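Local coordinates for protein phosphoribosylaminoimidazole-succinocarboxamide synthase (Thermotoga maritima, PDB 1KUT) that catalyses the ATP-dependent coupling of L-aspartate to 5-amino-1-(5-phospho-D-ribosyl)imidazole-4-carboxylate, giving the succinocarboxamide intermediate (SAICAR) of de novo purine biosynthesis, at residues 34-39 with 211-216; 47-52 with 223-228; 166-171 with 191-196; 187-192 with 215-220. One frame throughout, in Å; residues are numbered along the deposited sequence.

Contact 1 of 4, residues 34-39 with 211-216; sequences DVLTGK and GDPLKK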
loop_
_atom_site.group_PDB
_atom_site.type_symbol
_atom_site.label_atom_id
_atom_site.label_comp_id
_atom_site.label_asym_id
_atom_site.label_seq_id
_atom_site.Cartn_x
_atom_site.Cartn_y
_atom_site.Cartn_z
ATOM N N ASP B 34 8.729 22.251 -16.605
ATOM C CA ASP B 34 9.507 23.287 -17.289
ATOM C C ASP B 34 10.961 22.837 -17.459
ATOM O O ASP B 34 11.256 21.635 -17.456
ATOM C CB ASP B 34 9.446 24.608 -16.499
ATOM C CG ASP B 34 10.041 25.788 -17.267
ATOM O OD1 ASP B 34 9.660 25.998 -18.441
ATOM O OD2 ASP B 34 10.886 26.512 -16.688
ATOM N N VAL B 35 11.869 23.798 -17.603
ATOM C CA VAL B 35 13.279 23.483 -17.794
ATOM C C VAL B 35 14.219 24.605 -17.340
ATOM O O VAL B 35 14.489 25.555 -18.086
ATOM C CB VAL B 35 13.545 23.127 -19.285
ATOM C CG1 VAL B 35 12.875 24.145 -20.181
ATOM C CG2 VAL B 35 15.045 23.071 -19.569
ATOM N N LEU B 36 14.703 24.490 -16.102
ATOM C CA LEU B 36 15.632 25.467 -15.529
ATOM C C LEU B 36 17.026 25.195 -16.069
ATOM O O LEU B 36 17.439 24.036 -16.193
ATOM C CB LEU B 36 15.669 25.367 -14.000
ATOM C CG LEU B 36 14.431 25.759 -13.185
ATOM C CD1 LEU B 36 14.611 25.267 -11.753
ATOM C CD2 LEU B 36 14.210 27.279 -13.217
ATOM N N THR B 37 17.754 26.269 -16.366
ATOM C CA THR B 37 19.106 26.174 -16.908
ATOM C C THR B 37 20.170 25.734 -15.901
ATOM O O THR B 37 20.281 26.297 -14.810
ATOM C CB THR B 37 19.542 27.530 -17.513
ATOM O OG1 THR B 37 20.919 27.465 -17.904
ATOM C CG2 THR B 37 19.358 28.656 -16.495
ATOM N N GLY B 38 20.954 24.725 -16.282
ATOM C CA GLY B 38 22.026 24.232 -15.429
ATOM C C GLY B 38 21.602 23.403 -14.233
ATOM O O GLY B 38 22.412 23.091 -13.370
ATOM N N LYS B 39 20.330 23.040 -14.186
ATOM C CA LYS B 39 19.794 22.244 -13.095
ATOM C C LYS B 39 20.295 20.772 -13.143
ATOM O O LYS B 39 20.458 20.124 -12.101
ATOM C CB LYS B 39 18.265 22.341 -13.153
ATOM C CG LYS B 39 17.491 21.500 -12.158
ATOM C CD LYS B 39 17.112 20.179 -12.775
ATOM C CE LYS B 39 16.097 19.453 -11.928
ATOM N NZ LYS B 39 15.774 18.143 -12.544
ATOM N N GLY B 211 10.025 32.334 -6.734
ATOM C CA GLY B 211 10.851 33.375 -7.314
ATOM C C GLY B 211 11.725 32.730 -8.373
ATOM O O GLY B 211 11.654 33.084 -9.554
ATOM N N ASP B 212 12.564 31.789 -7.942
ATOM C CA ASP B 212 13.431 31.041 -8.854
ATOM C C ASP B 212 13.736 29.694 -8.197
ATOM O O ASP B 212 14.470 29.599 -7.214
ATOM C CB ASP B 212 14.715 31.815 -9.175
ATOM C CG ASP B 212 15.726 31.765 -8.063
ATOM O OD1 ASP B 212 15.339 32.029 -6.906
ATOM O OD2 ASP B 212 16.908 31.467 -8.354
ATOM N N PRO B 213 13.132 28.631 -8.731
ATOM C CA PRO B 213 13.275 27.252 -8.255
ATOM C C PRO B 213 14.714 26.755 -8.156
ATOM O O PRO B 213 15.056 26.009 -7.237
ATOM C CB PRO B 213 12.458 26.462 -9.272
ATOM C CG PRO B 213 11.402 27.450 -9.694
ATOM C CD PRO B 213 12.210 28.696 -9.877
ATOM N N LEU B 214 15.562 27.171 -9.088
ATOM C CA LEU B 214 16.944 26.719 -9.068
ATOM C C LEU B 214 17.642 27.076 -7.768
ATOM O O LEU B 214 18.680 26.498 -7.450
ATOM C CB LEU B 214 17.730 27.305 -10.250
ATOM C CG LEU B 214 19.207 26.883 -10.370
ATOM C CD1 LEU B 214 19.308 25.412 -10.763
ATOM C CD2 LEU B 214 19.901 27.740 -11.420
ATOM N N LYS B 215 17.081 28.002 -6.996
ATOM C CA LYS B 215 17.741 28.402 -5.755
ATOM C C LYS B 215 17.927 27.305 -4.701
ATOM O O LYS B 215 19.004 27.194 -4.102
ATOM C CB LYS B 215 17.032 29.600 -5.123
ATOM C CG LYS B 215 17.795 30.136 -3.924
ATOM C CD LYS B 215 17.602 31.624 -3.743
ATOM C CE LYS B 215 18.645 32.174 -2.784
ATOM N NZ LYS B 215 18.610 33.663 -2.729
ATOM N N LYS B 216 16.893 26.501 -4.458
ATOM C CA LYS B 216 17.021 25.436 -3.466
ATOM C C LYS B 216 18.100 24.450 -3.900
ATOM O O LYS B 216 18.860 23.954 -3.062
ATOM C CB LYS B 216 15.693 24.688 -3.261
ATOM C CG LYS B 216 15.350 23.659 -4.337
ATOM C CD LYS B 216 14.145 22.807 -3.930
ATOM C CE LYS B 216 13.766 21.805 -5.025
ATOM N NZ LYS B 216 12.523 21.029 -4.691
#

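Contact 2 of 4, residues 47-52 with 223-228; sequences TAILMK and LCRSLN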
loop_
_atom_site.group_PDB
_atom_site.type_symbol
_atom_site.label_atom_id
_atom_site.label_comp_id
_atom_site.label_asym_id
_atom_site.label_seq_id
_atom_site.Cartn_x
_atom_site.Cartn_y
_atom_site.Cartn_z
ATOM N N THR B 47 24.351 14.385 -6.473
ATOM C CA THR B 47 24.145 12.936 -6.432
ATOM C C THR B 47 25.494 12.250 -6.199
ATOM O O THR B 47 25.619 11.398 -5.319
ATOM C CB THR B 47 23.558 12.403 -7.768
ATOM O OG1 THR B 47 22.246 12.939 -7.955
ATOM C CG2 THR B 47 23.474 10.871 -7.763
ATOM N N ALA B 48 26.501 12.643 -6.983
ATOM C CA ALA B 48 27.850 12.081 -6.893
ATOM C C ALA B 48 28.520 12.284 -5.548
ATOM O O ALA B 48 29.279 11.437 -5.083
ATOM C CB ALA B 48 28.714 12.656 -7.981
ATOM N N ILE B 49 28.264 13.426 -4.929
ATOM C CA ILE B 49 28.806 13.727 -3.611
ATOM C C ILE B 49 28.125 12.823 -2.585
ATOM O O ILE B 49 28.772 12.088 -1.849
ATOM C CB ILE B 49 28.540 15.213 -3.255
ATOM C CG1 ILE B 49 29.462 16.099 -4.096
ATOM C CG2 ILE B 49 28.681 15.441 -1.752
ATOM C CD1 ILE B 49 29.434 17.556 -3.707
ATOM N N LEU B 50 26.805 12.877 -2.536
ATOM C CA LEU B 50 26.065 12.042 -1.604
ATOM C C LEU B 50 26.393 10.536 -1.757
ATOM O O LEU B 50 26.726 9.872 -0.776
ATOM C CB LEU B 50 24.564 12.298 -1.773
ATOM C CG LEU B 50 23.881 13.419 -0.962
ATOM C CD1 LEU B 50 24.897 14.292 -0.221
ATOM C CD2 LEU B 50 22.992 14.248 -1.885
HETATM N N MSE B 51 26.328 10.003 -2.974
HETATM C CA MSE B 51 26.601 8.575 -3.206
HETATM C C MSE B 51 28.024 8.137 -2.884
HETATM O O MSE B 51 28.256 6.987 -2.489
HETATM C CB MSE B 51 26.285 8.199 -4.649
HETATM C CG MSE B 51 24.826 8.307 -4.989
HETATM SE SE MSE B 51 24.469 7.242 -6.551
HETATM C CE MSE B 51 25.465 8.198 -7.868
ATOM N N LYS B 52 28.973 9.051 -3.071
ATOM C CA LYS B 52 30.377 8.789 -2.757
ATOM C C LYS B 52 30.458 8.603 -1.234
ATOM O O LYS B 52 31.062 7.652 -0.733
ATOM C CB LYS B 52 31.233 9.984 -3.192
ATOM C CG LYS B 52 32.733 9.795 -3.015
ATOM C CD LYS B 52 33.262 8.700 -3.939
ATOM C CE LYS B 52 34.773 8.531 -3.793
ATOM N NZ LYS B 52 35.244 7.258 -4.428
ATOM N N LEU B 223 25.823 23.241 0.036
ATOM C CA LEU B 223 25.762 22.571 1.320
ATOM C C LEU B 223 26.537 21.252 1.259
ATOM O O LEU B 223 27.385 20.982 2.106
ATOM C CB LEU B 223 24.297 22.334 1.667
ATOM C CG LEU B 223 23.950 21.605 2.951
ATOM C CD1 LEU B 223 22.512 21.907 3.298
ATOM C CD2 LEU B 223 24.156 20.115 2.762
ATOM N N CYS B 224 26.257 20.437 0.245
ATOM C CA CYS B 224 26.945 19.163 0.101
ATOM C C CYS B 224 28.439 19.352 -0.129
ATOM O O CYS B 224 29.253 18.596 0.405
ATOM C CB CYS B 224 26.316 18.350 -1.036
ATOM S SG CYS B 224 24.645 17.734 -0.625
ATOM N N ARG B 225 28.806 20.354 -0.921
ATOM C CA ARG B 225 30.221 20.627 -1.174
ATOM C C ARG B 225 30.910 20.972 0.145
ATOM O O ARG B 225 31.995 20.465 0.460
ATOM C CB ARG B 225 30.373 21.801 -2.143
ATOM C CG ARG B 225 30.076 21.460 -3.595
ATOM C CD ARG B 225 30.190 22.691 -4.484
ATOM N NE ARG B 225 30.084 22.363 -5.904
ATOM C CZ ARG B 225 30.008 23.270 -6.874
ATOM N NH1 ARG B 225 30.021 24.559 -6.571
ATOM N NH2 ARG B 225 29.936 22.896 -8.148
ATOM N N SER B 226 30.259 21.830 0.921
ATOM C CA SER B 226 30.797 22.272 2.207
ATOM C C SER B 226 31.085 21.118 3.159
ATOM O O SER B 226 32.211 20.961 3.650
ATOM C CB SER B 226 29.821 23.242 2.871
ATOM O OG SER B 226 30.445 23.902 3.946
ATOM N N LEU B 227 30.060 20.309 3.413
ATOM C CA LEU B 227 30.188 19.160 4.304
ATOM C C LEU B 227 31.193 18.164 3.731
ATOM O O LEU B 227 31.875 17.450 4.473
ATOM C CB LEU B 227 28.829 18.489 4.467
ATOM C CG LEU B 227 27.738 19.448 4.946
ATOM C CD1 LEU B 227 26.361 18.831 4.775
ATOM C CD2 LEU B 227 28.009 19.791 6.400
ATOM N N ASN B 228 31.292 18.139 2.408
ATOM C CA ASN B 228 32.189 17.230 1.716
ATOM C C ASN B 228 33.668 17.568 1.918
ATOM O O ASN B 228 34.525 16.677 1.945
ATOM C CB ASN B 228 31.852 17.245 0.225
ATOM C CG ASN B 228 32.465 16.087 -0.522
ATOM O OD1 ASN B 228 32.390 14.943 -0.073
ATOM N ND2 ASN B 228 33.062 16.371 -1.682
HETATM O O HOH W 1 31.521 12.616 -1.434
#

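Contact 3 of 4, residues 166-171 with 191-196; sequences LWDIKY and TFRLRK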
loop_
_atom_site.group_PDB
_atom_site.type_symbol
_atom_site.label_atom_id
_atom_site.label_comp_id
_atom_site.label_asym_id
_atom_site.label_seq_id
_atom_site.Cartn_x
_atom_site.Cartn_y
_atom_site.Cartn_z
ATOM N N LEU B 166 16.265 16.142 7.181
ATOM C CA LEU B 166 15.742 15.328 6.106
ATOM C C LEU B 166 14.338 14.888 6.454
ATOM O O LEU B 166 14.136 14.154 7.411
ATOM C CB LEU B 166 16.645 14.112 5.915
ATOM C CG LEU B 166 16.267 13.177 4.779
ATOM C CD1 LEU B 166 16.170 13.967 3.477
ATOM C CD2 LEU B 166 17.310 12.072 4.684
ATOM N N TRP B 167 13.361 15.344 5.677
ATOM C CA TRP B 167 11.972 14.987 5.923
ATOM C C TRP B 167 11.632 13.603 5.393
ATOM O O TRP B 167 11.064 12.768 6.103
ATOM C CB TRP B 167 11.074 16.023 5.282
ATOM C CG TRP B 167 10.983 17.239 6.084
ATOM C CD1 TRP B 167 11.987 17.820 6.813
ATOM C CD2 TRP B 167 9.826 18.061 6.260
ATOM N NE1 TRP B 167 11.521 18.957 7.434
ATOM C CE2 TRP B 167 10.197 19.128 7.112
ATOM C CE3 TRP B 167 8.508 18.003 5.783
ATOM C CZ2 TRP B 167 9.296 20.125 7.490
ATOM C CZ3 TRP B 167 7.622 18.991 6.157
ATOM C CH2 TRP B 167 8.018 20.039 7.003
ATOM N N ASP B 168 11.957 13.387 4.127
ATOM C CA ASP B 168 11.732 12.114 3.460
ATOM C C ASP B 168 12.546 12.084 2.179
ATOM O O ASP B 168 13.048 13.113 1.717
ATOM C CB ASP B 168 10.256 11.891 3.156
ATOM C CG ASP B 168 9.652 13.009 2.359
ATOM O OD1 ASP B 168 10.356 13.561 1.487
ATOM O OD2 ASP B 168 8.460 13.324 2.590
ATOM N N ILE B 169 12.667 10.898 1.599
ATOM C CA ILE B 169 13.477 10.733 0.414
ATOM C C ILE B 169 13.005 9.485 -0.304
ATOM O O ILE B 169 12.512 8.563 0.326
ATOM C CB ILE B 169 14.972 10.603 0.853
ATOM C CG1 ILE B 169 15.880 10.351 -0.347
ATOM C CG2 ILE B 169 15.123 9.471 1.865
ATOM C CD1 ILE B 169 17.317 10.552 -0.025
ATOM N N LYS B 170 13.129 9.469 -1.625
ATOM C CA LYS B 170 12.722 8.314 -2.420
ATOM C C LYS B 170 13.949 7.668 -3.073
ATOM O O LYS B 170 14.832 8.370 -3.574
ATOM C CB LYS B 170 11.750 8.747 -3.521
ATOM C CG LYS B 170 11.352 7.598 -4.444
ATOM C CD LYS B 170 11.188 8.055 -5.887
ATOM C CE LYS B 170 12.469 8.698 -6.429
ATOM N NZ LYS B 170 12.554 8.614 -7.920
ATOM N N TYR B 171 13.998 6.336 -3.068
ATOM C CA TYR B 171 15.104 5.588 -3.681
ATOM C C TYR B 171 14.593 4.642 -4.766
ATOM O O TYR B 171 13.387 4.436 -4.930
ATOM C CB TYR B 171 15.831 4.728 -2.642
ATOM C CG TYR B 171 16.362 5.497 -1.441
ATOM C CD1 TYR B 171 17.455 6.358 -1.563
ATOM C CD2 TYR B 171 15.766 5.361 -0.188
ATOM C CE1 TYR B 171 17.937 7.061 -0.465
ATOM C CE2 TYR B 171 16.242 6.057 0.920
ATOM C CZ TYR B 171 17.324 6.897 0.771
ATOM O OH TYR B 171 17.820 7.551 1.862
ATOM N N THR B 191 14.556 14.187 -5.327
ATOM C CA THR B 191 14.169 12.944 -4.657
ATOM C C THR B 191 14.048 12.993 -3.153
ATOM O O THR B 191 13.759 11.973 -2.515
ATOM C CB THR B 191 15.156 11.784 -5.000
ATOM O OG1 THR B 191 16.493 12.174 -4.659
ATOM C CG2 THR B 191 15.114 11.456 -6.480
ATOM N N PHE B 192 14.283 14.161 -2.574
ATOM C CA PHE B 192 14.173 14.304 -1.138
ATOM C C PHE B 192 13.722 15.703 -0.754
ATOM O O PHE B 192 13.856 16.648 -1.545
ATOM C CB PHE B 192 15.504 13.940 -0.452
ATOM C CG PHE B 192 16.670 14.849 -0.788
ATOM C CD1 PHE B 192 16.676 16.195 -0.402
ATOM C CD2 PHE B 192 17.816 14.328 -1.387
ATOM C CE1 PHE B 192 17.804 17.000 -0.596
ATOM C CE2 PHE B 192 18.958 15.128 -1.587
ATOM C CZ PHE B 192 18.947 16.469 -1.184
ATOM N N ARG B 193 13.162 15.802 0.451
ATOM C CA ARG B 193 12.662 17.045 1.038
ATOM C C ARG B 193 13.587 17.338 2.212
ATOM O O ARG B 193 13.624 16.577 3.183
ATOM C CB ARG B 193 11.243 16.854 1.579
ATOM C CG ARG B 193 10.170 16.518 0.553
ATOM C CD ARG B 193 8.865 16.211 1.299
ATOM N NE ARG B 193 7.642 16.368 0.514
ATOM C CZ ARG B 193 7.385 15.735 -0.626
ATOM N NH1 ARG B 193 8.273 14.894 -1.143
ATOM N NH2 ARG B 193 6.223 15.925 -1.238
ATOM N N LEU B 194 14.332 18.433 2.125
ATOM C CA LEU B 194 15.273 18.784 3.179
ATOM C C LEU B 194 14.915 20.162 3.707
ATOM O O LEU B 194 14.692 21.091 2.927
ATOM C CB LEU B 194 16.688 18.789 2.613
ATOM C CG LEU B 194 17.824 19.009 3.603
ATOM C CD1 LEU B 194 18.196 17.681 4.248
ATOM C CD2 LEU B 194 19.019 19.620 2.869
ATOM N N ARG B 195 14.868 20.304 5.024
ATOM C CA ARG B 195 14.497 21.583 5.600
ATOM C C ARG B 195 15.407 22.093 6.703
ATOM O O ARG B 195 16.064 21.321 7.398
ATOM C CB ARG B 195 13.072 21.502 6.130
ATOM C CG ARG B 195 12.494 22.832 6.560
ATOM C CD ARG B 195 10.990 22.730 6.621
ATOM N NE ARG B 195 10.487 21.979 5.472
ATOM C CZ ARG B 195 10.747 22.277 4.200
ATOM N NH1 ARG B 195 11.508 23.327 3.904
ATOM N NH2 ARG B 195 10.262 21.511 3.226
ATOM N N LYS B 196 15.420 23.411 6.856
ATOM C CA LYS B 196 16.225 24.080 7.870
ATOM C C LYS B 196 15.845 23.605 9.269
ATOM O O LYS B 196 14.666 23.454 9.580
ATOM C CB LYS B 196 16.026 25.594 7.789
ATOM C CG LYS B 196 17.262 26.379 8.197
ATOM C CD LYS B 196 18.361 26.248 7.140
ATOM C CE LYS B 196 19.679 26.864 7.603
ATOM N NZ LYS B 196 20.274 26.095 8.746
HETATM O O HOH W 2 17.318 9.749 -3.473
#

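Contact 4 of 4, residues 187-192 with 215-220; sequences ISPDTF and KKYREV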
loop_
_atom_site.group_PDB
_atom_site.type_symbol
_atom_site.label_atom_id
_atom_site.label_comp_id
_atom_site.label_asym_id
_atom_site.label_seq_id
_atom_site.Cartn_x
_atom_site.Cartn_y
_atom_site.Cartn_z
ATOM N N ILE B 187 20.128 11.259 -6.144
ATOM C CA ILE B 187 19.915 11.777 -4.806
ATOM C C ILE B 187 20.057 13.289 -4.865
ATOM O O ILE B 187 21.154 13.831 -4.716
ATOM C CB ILE B 187 20.936 11.235 -3.791
ATOM C CG1 ILE B 187 20.915 9.711 -3.752
ATOM C CG2 ILE B 187 20.567 11.724 -2.415
ATOM C CD1 ILE B 187 21.877 9.128 -2.720
ATOM N N SER B 188 18.942 13.982 -5.072
ATOM C CA SER B 188 18.985 15.433 -5.160
ATOM C C SER B 188 17.660 15.998 -4.704
ATOM O O SER B 188 16.775 15.249 -4.302
ATOM C CB SER B 188 19.238 15.847 -6.607
ATOM O OG SER B 188 18.131 15.465 -7.419
ATOM N N PRO B 189 17.511 17.337 -4.750
ATOM C CA PRO B 189 16.251 17.959 -4.333
ATOM C C PRO B 189 15.069 17.343 -5.051
ATOM O O PRO B 189 13.935 17.439 -4.589
ATOM C CB PRO B 189 16.469 19.431 -4.671
ATOM C CG PRO B 189 17.927 19.608 -4.291
ATOM C CD PRO B 189 18.559 18.361 -4.929
ATOM N N ASP B 190 15.326 16.697 -6.185
ATOM C CA ASP B 190 14.243 16.046 -6.918
ATOM C C ASP B 190 13.736 14.781 -6.196
ATOM O O ASP B 190 12.610 14.353 -6.422
ATOM C CB ASP B 190 14.706 15.632 -8.317
ATOM C CG ASP B 190 14.695 16.773 -9.312
ATOM O OD1 ASP B 190 14.875 16.497 -10.514
ATOM O OD2 ASP B 190 14.515 17.936 -8.913
ATOM N N THR B 191 14.556 14.187 -5.327
ATOM C CA THR B 191 14.169 12.944 -4.657
ATOM C C THR B 191 14.048 12.993 -3.153
ATOM O O THR B 191 13.759 11.973 -2.515
ATOM C CB THR B 191 15.156 11.784 -5.000
ATOM O OG1 THR B 191 16.493 12.174 -4.659
ATOM C CG2 THR B 191 15.114 11.456 -6.480
ATOM N N PHE B 192 14.283 14.161 -2.574
ATOM C CA PHE B 192 14.173 14.304 -1.138
ATOM C C PHE B 192 13.722 15.703 -0.754
ATOM O O PHE B 192 13.856 16.648 -1.545
ATOM C CB PHE B 192 15.504 13.940 -0.452
ATOM C CG PHE B 192 16.670 14.849 -0.788
ATOM C CD1 PHE B 192 16.676 16.195 -0.402
ATOM C CD2 PHE B 192 17.816 14.328 -1.387
ATOM C CE1 PHE B 192 17.804 17.000 -0.596
ATOM C CE2 PHE B 192 18.958 15.128 -1.587
ATOM C CZ PHE B 192 18.947 16.469 -1.184
ATOM N N LYS B 215 17.081 28.002 -6.996
ATOM C CA LYS B 215 17.741 28.402 -5.755
ATOM C C LYS B 215 17.927 27.305 -4.701
ATOM O O LYS B 215 19.004 27.194 -4.102
ATOM C CB LYS B 215 17.032 29.600 -5.123
ATOM C CG LYS B 215 17.795 30.136 -3.924
ATOM C CD LYS B 215 17.602 31.624 -3.743
ATOM C CE LYS B 215 18.645 32.174 -2.784
ATOM N NZ LYS B 215 18.610 33.663 -2.729
ATOM N N LYS B 216 16.893 26.501 -4.458
ATOM C CA LYS B 216 17.021 25.436 -3.466
ATOM C C LYS B 216 18.100 24.450 -3.900
ATOM O O LYS B 216 18.860 23.954 -3.062
ATOM C CB LYS B 216 15.693 24.688 -3.261
ATOM C CG LYS B 216 15.350 23.659 -4.337
ATOM C CD LYS B 216 14.145 22.807 -3.930
ATOM C CE LYS B 216 13.766 21.805 -5.025
ATOM N NZ LYS B 216 12.523 21.029 -4.691
ATOM N N TYR B 217 18.172 24.175 -5.205
ATOM C CA TYR B 217 19.171 23.253 -5.739
ATOM C C TYR B 217 20.573 23.800 -5.521
ATOM O O TYR B 217 21.473 23.075 -5.078
ATOM C CB TYR B 217 18.958 23.013 -7.238
ATOM C CG TYR B 217 17.667 22.304 -7.569
ATOM C CD1 TYR B 217 16.456 22.999 -7.602
ATOM C CD2 TYR B 217 17.649 20.930 -7.833
ATOM C CE1 TYR B 217 15.256 22.346 -7.894
ATOM C CE2 TYR B 217 16.451 20.261 -8.119
ATOM C CZ TYR B 217 15.260 20.980 -8.149
ATOM O OH TYR B 217 14.077 20.346 -8.432
ATOM N N ARG B 218 20.765 25.078 -5.841
ATOM C CA ARG B 218 22.068 25.690 -5.665
ATOM C C ARG B 218 22.466 25.588 -4.202
ATOM O O ARG B 218 23.599 25.215 -3.890
ATOM C CB ARG B 218 22.049 27.157 -6.112
ATOM C CG ARG B 218 21.870 27.362 -7.623
ATOM C CD ARG B 218 22.200 28.798 -8.032
ATOM N NE ARG B 218 21.480 29.771 -7.208
ATOM C CZ ARG B 218 20.300 30.313 -7.515
ATOM N NH1 ARG B 218 19.679 29.996 -8.648
ATOM N NH2 ARG B 218 19.729 31.166 -6.668
ATOM N N GLU B 219 21.529 25.902 -3.306
ATOM C CA GLU B 219 21.792 25.840 -1.867
ATOM C C GLU B 219 22.150 24.422 -1.418
ATOM O O GLU B 219 23.107 24.226 -0.667
ATOM C CB GLU B 219 20.582 26.376 -1.077
ATOM C CG GLU B 219 20.463 27.912 -1.093
ATOM C CD GLU B 219 19.263 28.453 -0.304
ATOM O OE1 GLU B 219 19.068 29.692 -0.285
ATOM O OE2 GLU B 219 18.515 27.649 0.294
ATOM N N VAL B 220 21.389 23.429 -1.871
ATOM C CA VAL B 220 21.696 22.036 -1.509
ATOM C C VAL B 220 23.117 21.669 -1.950
ATOM O O VAL B 220 23.913 21.163 -1.154
ATOM C CB VAL B 220 20.703 21.036 -2.155
ATOM C CG1 VAL B 220 21.168 19.603 -1.912
ATOM C CG2 VAL B 220 19.321 21.235 -1.567
#

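Contact 1 of 4, residues 34-39 with 211-216
Leu36 lays its CD1 methyl across the Pro213 ring and the start of Leu214, so that one branch does nearly all the work. Its CD1 sits 3.5 Å from Pro213 CB, tighter than an ordinary carbon-carbon contact, and the two side chains cross at about a right angle. The same methyl lies 3.4 Å from the Leu214 backbone N, while CD2 merely grazes the proline at its CD. Leu214 reaches back toward the turn. With its CG anti to the backbone N (chi1 -179°), it sends its two methyls into the bend formed by residues 36-39: CD2 rests 3.7 Å from Thr37 O, and CD1 lies 4.0 Å from Lys39 CB. That bend is a type II beta turn from Leu36 to Lys39, with Gly38 at positive phi (74°) and at the N-cap of helix 39-55. The Lys39 chain runs away from Leu214, and its NZ makes a salt bridge to Asp190. The contact thus fits the loop leading into helix 39-55 against the beginning of helix 214-229, near the surface. No hydrogen bond crosses it, so the two segments are held here by apolar shape matching between leucine methyls and a proline ring.

Contact 2 of 4, residues 47-52 with 223-228
Ile49 is the wedge between two helix segments that run roughly the same way, their axes 9.8 Å apart at closest and inclined at 38°. On the tight side, its CG2 branch, anti to the backbone N, meets Cys224 CB at 3.8 Å. The other branch carries CD1 to the aliphatic part of Arg225, 4.0 Å from Arg225 CG, crossing that chain at about a right angle. The next residue, Leu50, starts off along the flank of the interface, but its CD1 swings in to 3.5 Å from Cys224 SG. The sulfur therefore sits against a leucine methyl, with no hydrogen bond across the helices.

Toward Asn228 the contact is looser and reached by water. Asn228 lays its amide carbon 4.0 Å from Ile49 CG2, and its polar end reaches helix 39-55 through a water. That water donates to Asn228 OD1 and to Ile49 O, each at 2.8 Å, so it bridges a surface side chain to a helix carbonyl. Arg225 is exposed too, its NE paired with Glu45. An alanine in place of Ile49 would remove both branches and would probably leave Cys224, Arg225 and Asn228 without the apolar surface they share.

Around this pair, Phe158 and Phe159 of helix 138-160 pack against Leu50, Leu223, Cys224 and Leu227, while Ala48 and Met51, on another face of helix 39-55, touch strands 63-67 and 71-74.

Contact 3 of 4, residues 166-171 with 191-196
Thr191 O is gripped twice: by a short hydrogen bond from Lys170 N (2.7 Å, N-H...O 159°), arriving nearly along the C=O axis, and by a CA-H...O contact from Ile169 CA at 3.2 Å. Asp168 O has a similar pair of donors, Arg193 N at 3.0 Å and the CA-H of Phe192. A third rung runs from Trp167 N to Arg193 O at 2.8 Å. Trp167 and Asp168 both face the single residue Arg193, a classic beta bulge in strand 164-175, with Trp167 in a helix-like conformation (phi -80°, psi -52°). Strand 192-196 lies antiparallel along one side of strand 164-175, and strand 78-87 pairs with its other side.

Beside the bulge, the Trp167 indole lies against Arg195, whose chain bends at chi3 to bring NE over one face of the ring, 2.9 Å above the plane near CZ2. The guanidinium turns its edge to the face of the indole, their planes nearly perpendicular, in a cation-pi contact, Arg195 CZ lying 4.4 Å from the centroid of the six-membered ring. Asp168, on the same face of the sheet as Arg193, bears against that arginine's methylenes, and its OD1 forms a long salt bridge to Arg193 NH1 at 3.6 Å. On the other face Ile169 and Phe192 lie side by side, Ile169 CG1 packing 3.6 Å from Phe192 CB, with Leu166 CD1 closing on the same CB.

Contact 4 of 4, residues 187-192 with 215-220
Two rings frame this contact. Tyr217 has Pro189 CB over one face, 3.5 Å above the plane and offset toward the rim, and Asp190 OD2 at its edge; Phe192 carries Ser188 O over one face and turns its edge to Val220. Helix 214-229 packs here on a type I beta turn, Ser188 to Thr191, closed by a hydrogen bond from Thr191 N to Ser188 O at 2.7 Å and reinforced by a second hydrogen bond from Ser188 N to Thr191 OG1. The turn leads into strand 192-196.

Pro189 is the hub. Its CB makes a CH-pi contact with Tyr217, its CG presses tip to tip on Val220 CG2 at 3.5 Å, closer than usual carbon packing, and the extended chain of Lys216 brings CE to 3.6 Å from Pro189 CB.

The polar link is a single, very short hydrogen bond from Tyr217 OH to Asp190 OD2, 2.5 Å. The carboxylate stands almost perpendicular to the phenol ring (88°). The Lys39 ammonium near its other oxygen probably keeps Asp190 ionised. Replacing Tyr217 by alanine would remove both the ring beneath Pro189 and the hydroxyl, and would probably loosen the turn from the helix and leave Asp190 less well fixed.

Further along the helix, the methyl at that phenylalanine edge is Val220 CG1, 3.9 Å from Phe192 CZ.

In the fold
From the N terminus, the chain first passes 34-39, which contact 1 joins to 211-216, closing a loop of 171 residues. Helix 39-55 follows, and contact 2 ties its 47-52 to 223-228 near the C terminus. Contacts 1 and 2 therefore cross, both ending on helix 214-229. Contact 3, the antiparallel pairing of 166-171 with 191-196, closes a loop of 19 residues and nests inside both. Contact 4 begins where contact 3 ends, spans 22 residues between 187-192 and 215-220, nests inside the loop of contact 2 and finishes on the same stretch as contact 1. Helix 214-229 is thus held to the start and middle of helix 39-55 and to the turn entering strand 192-196.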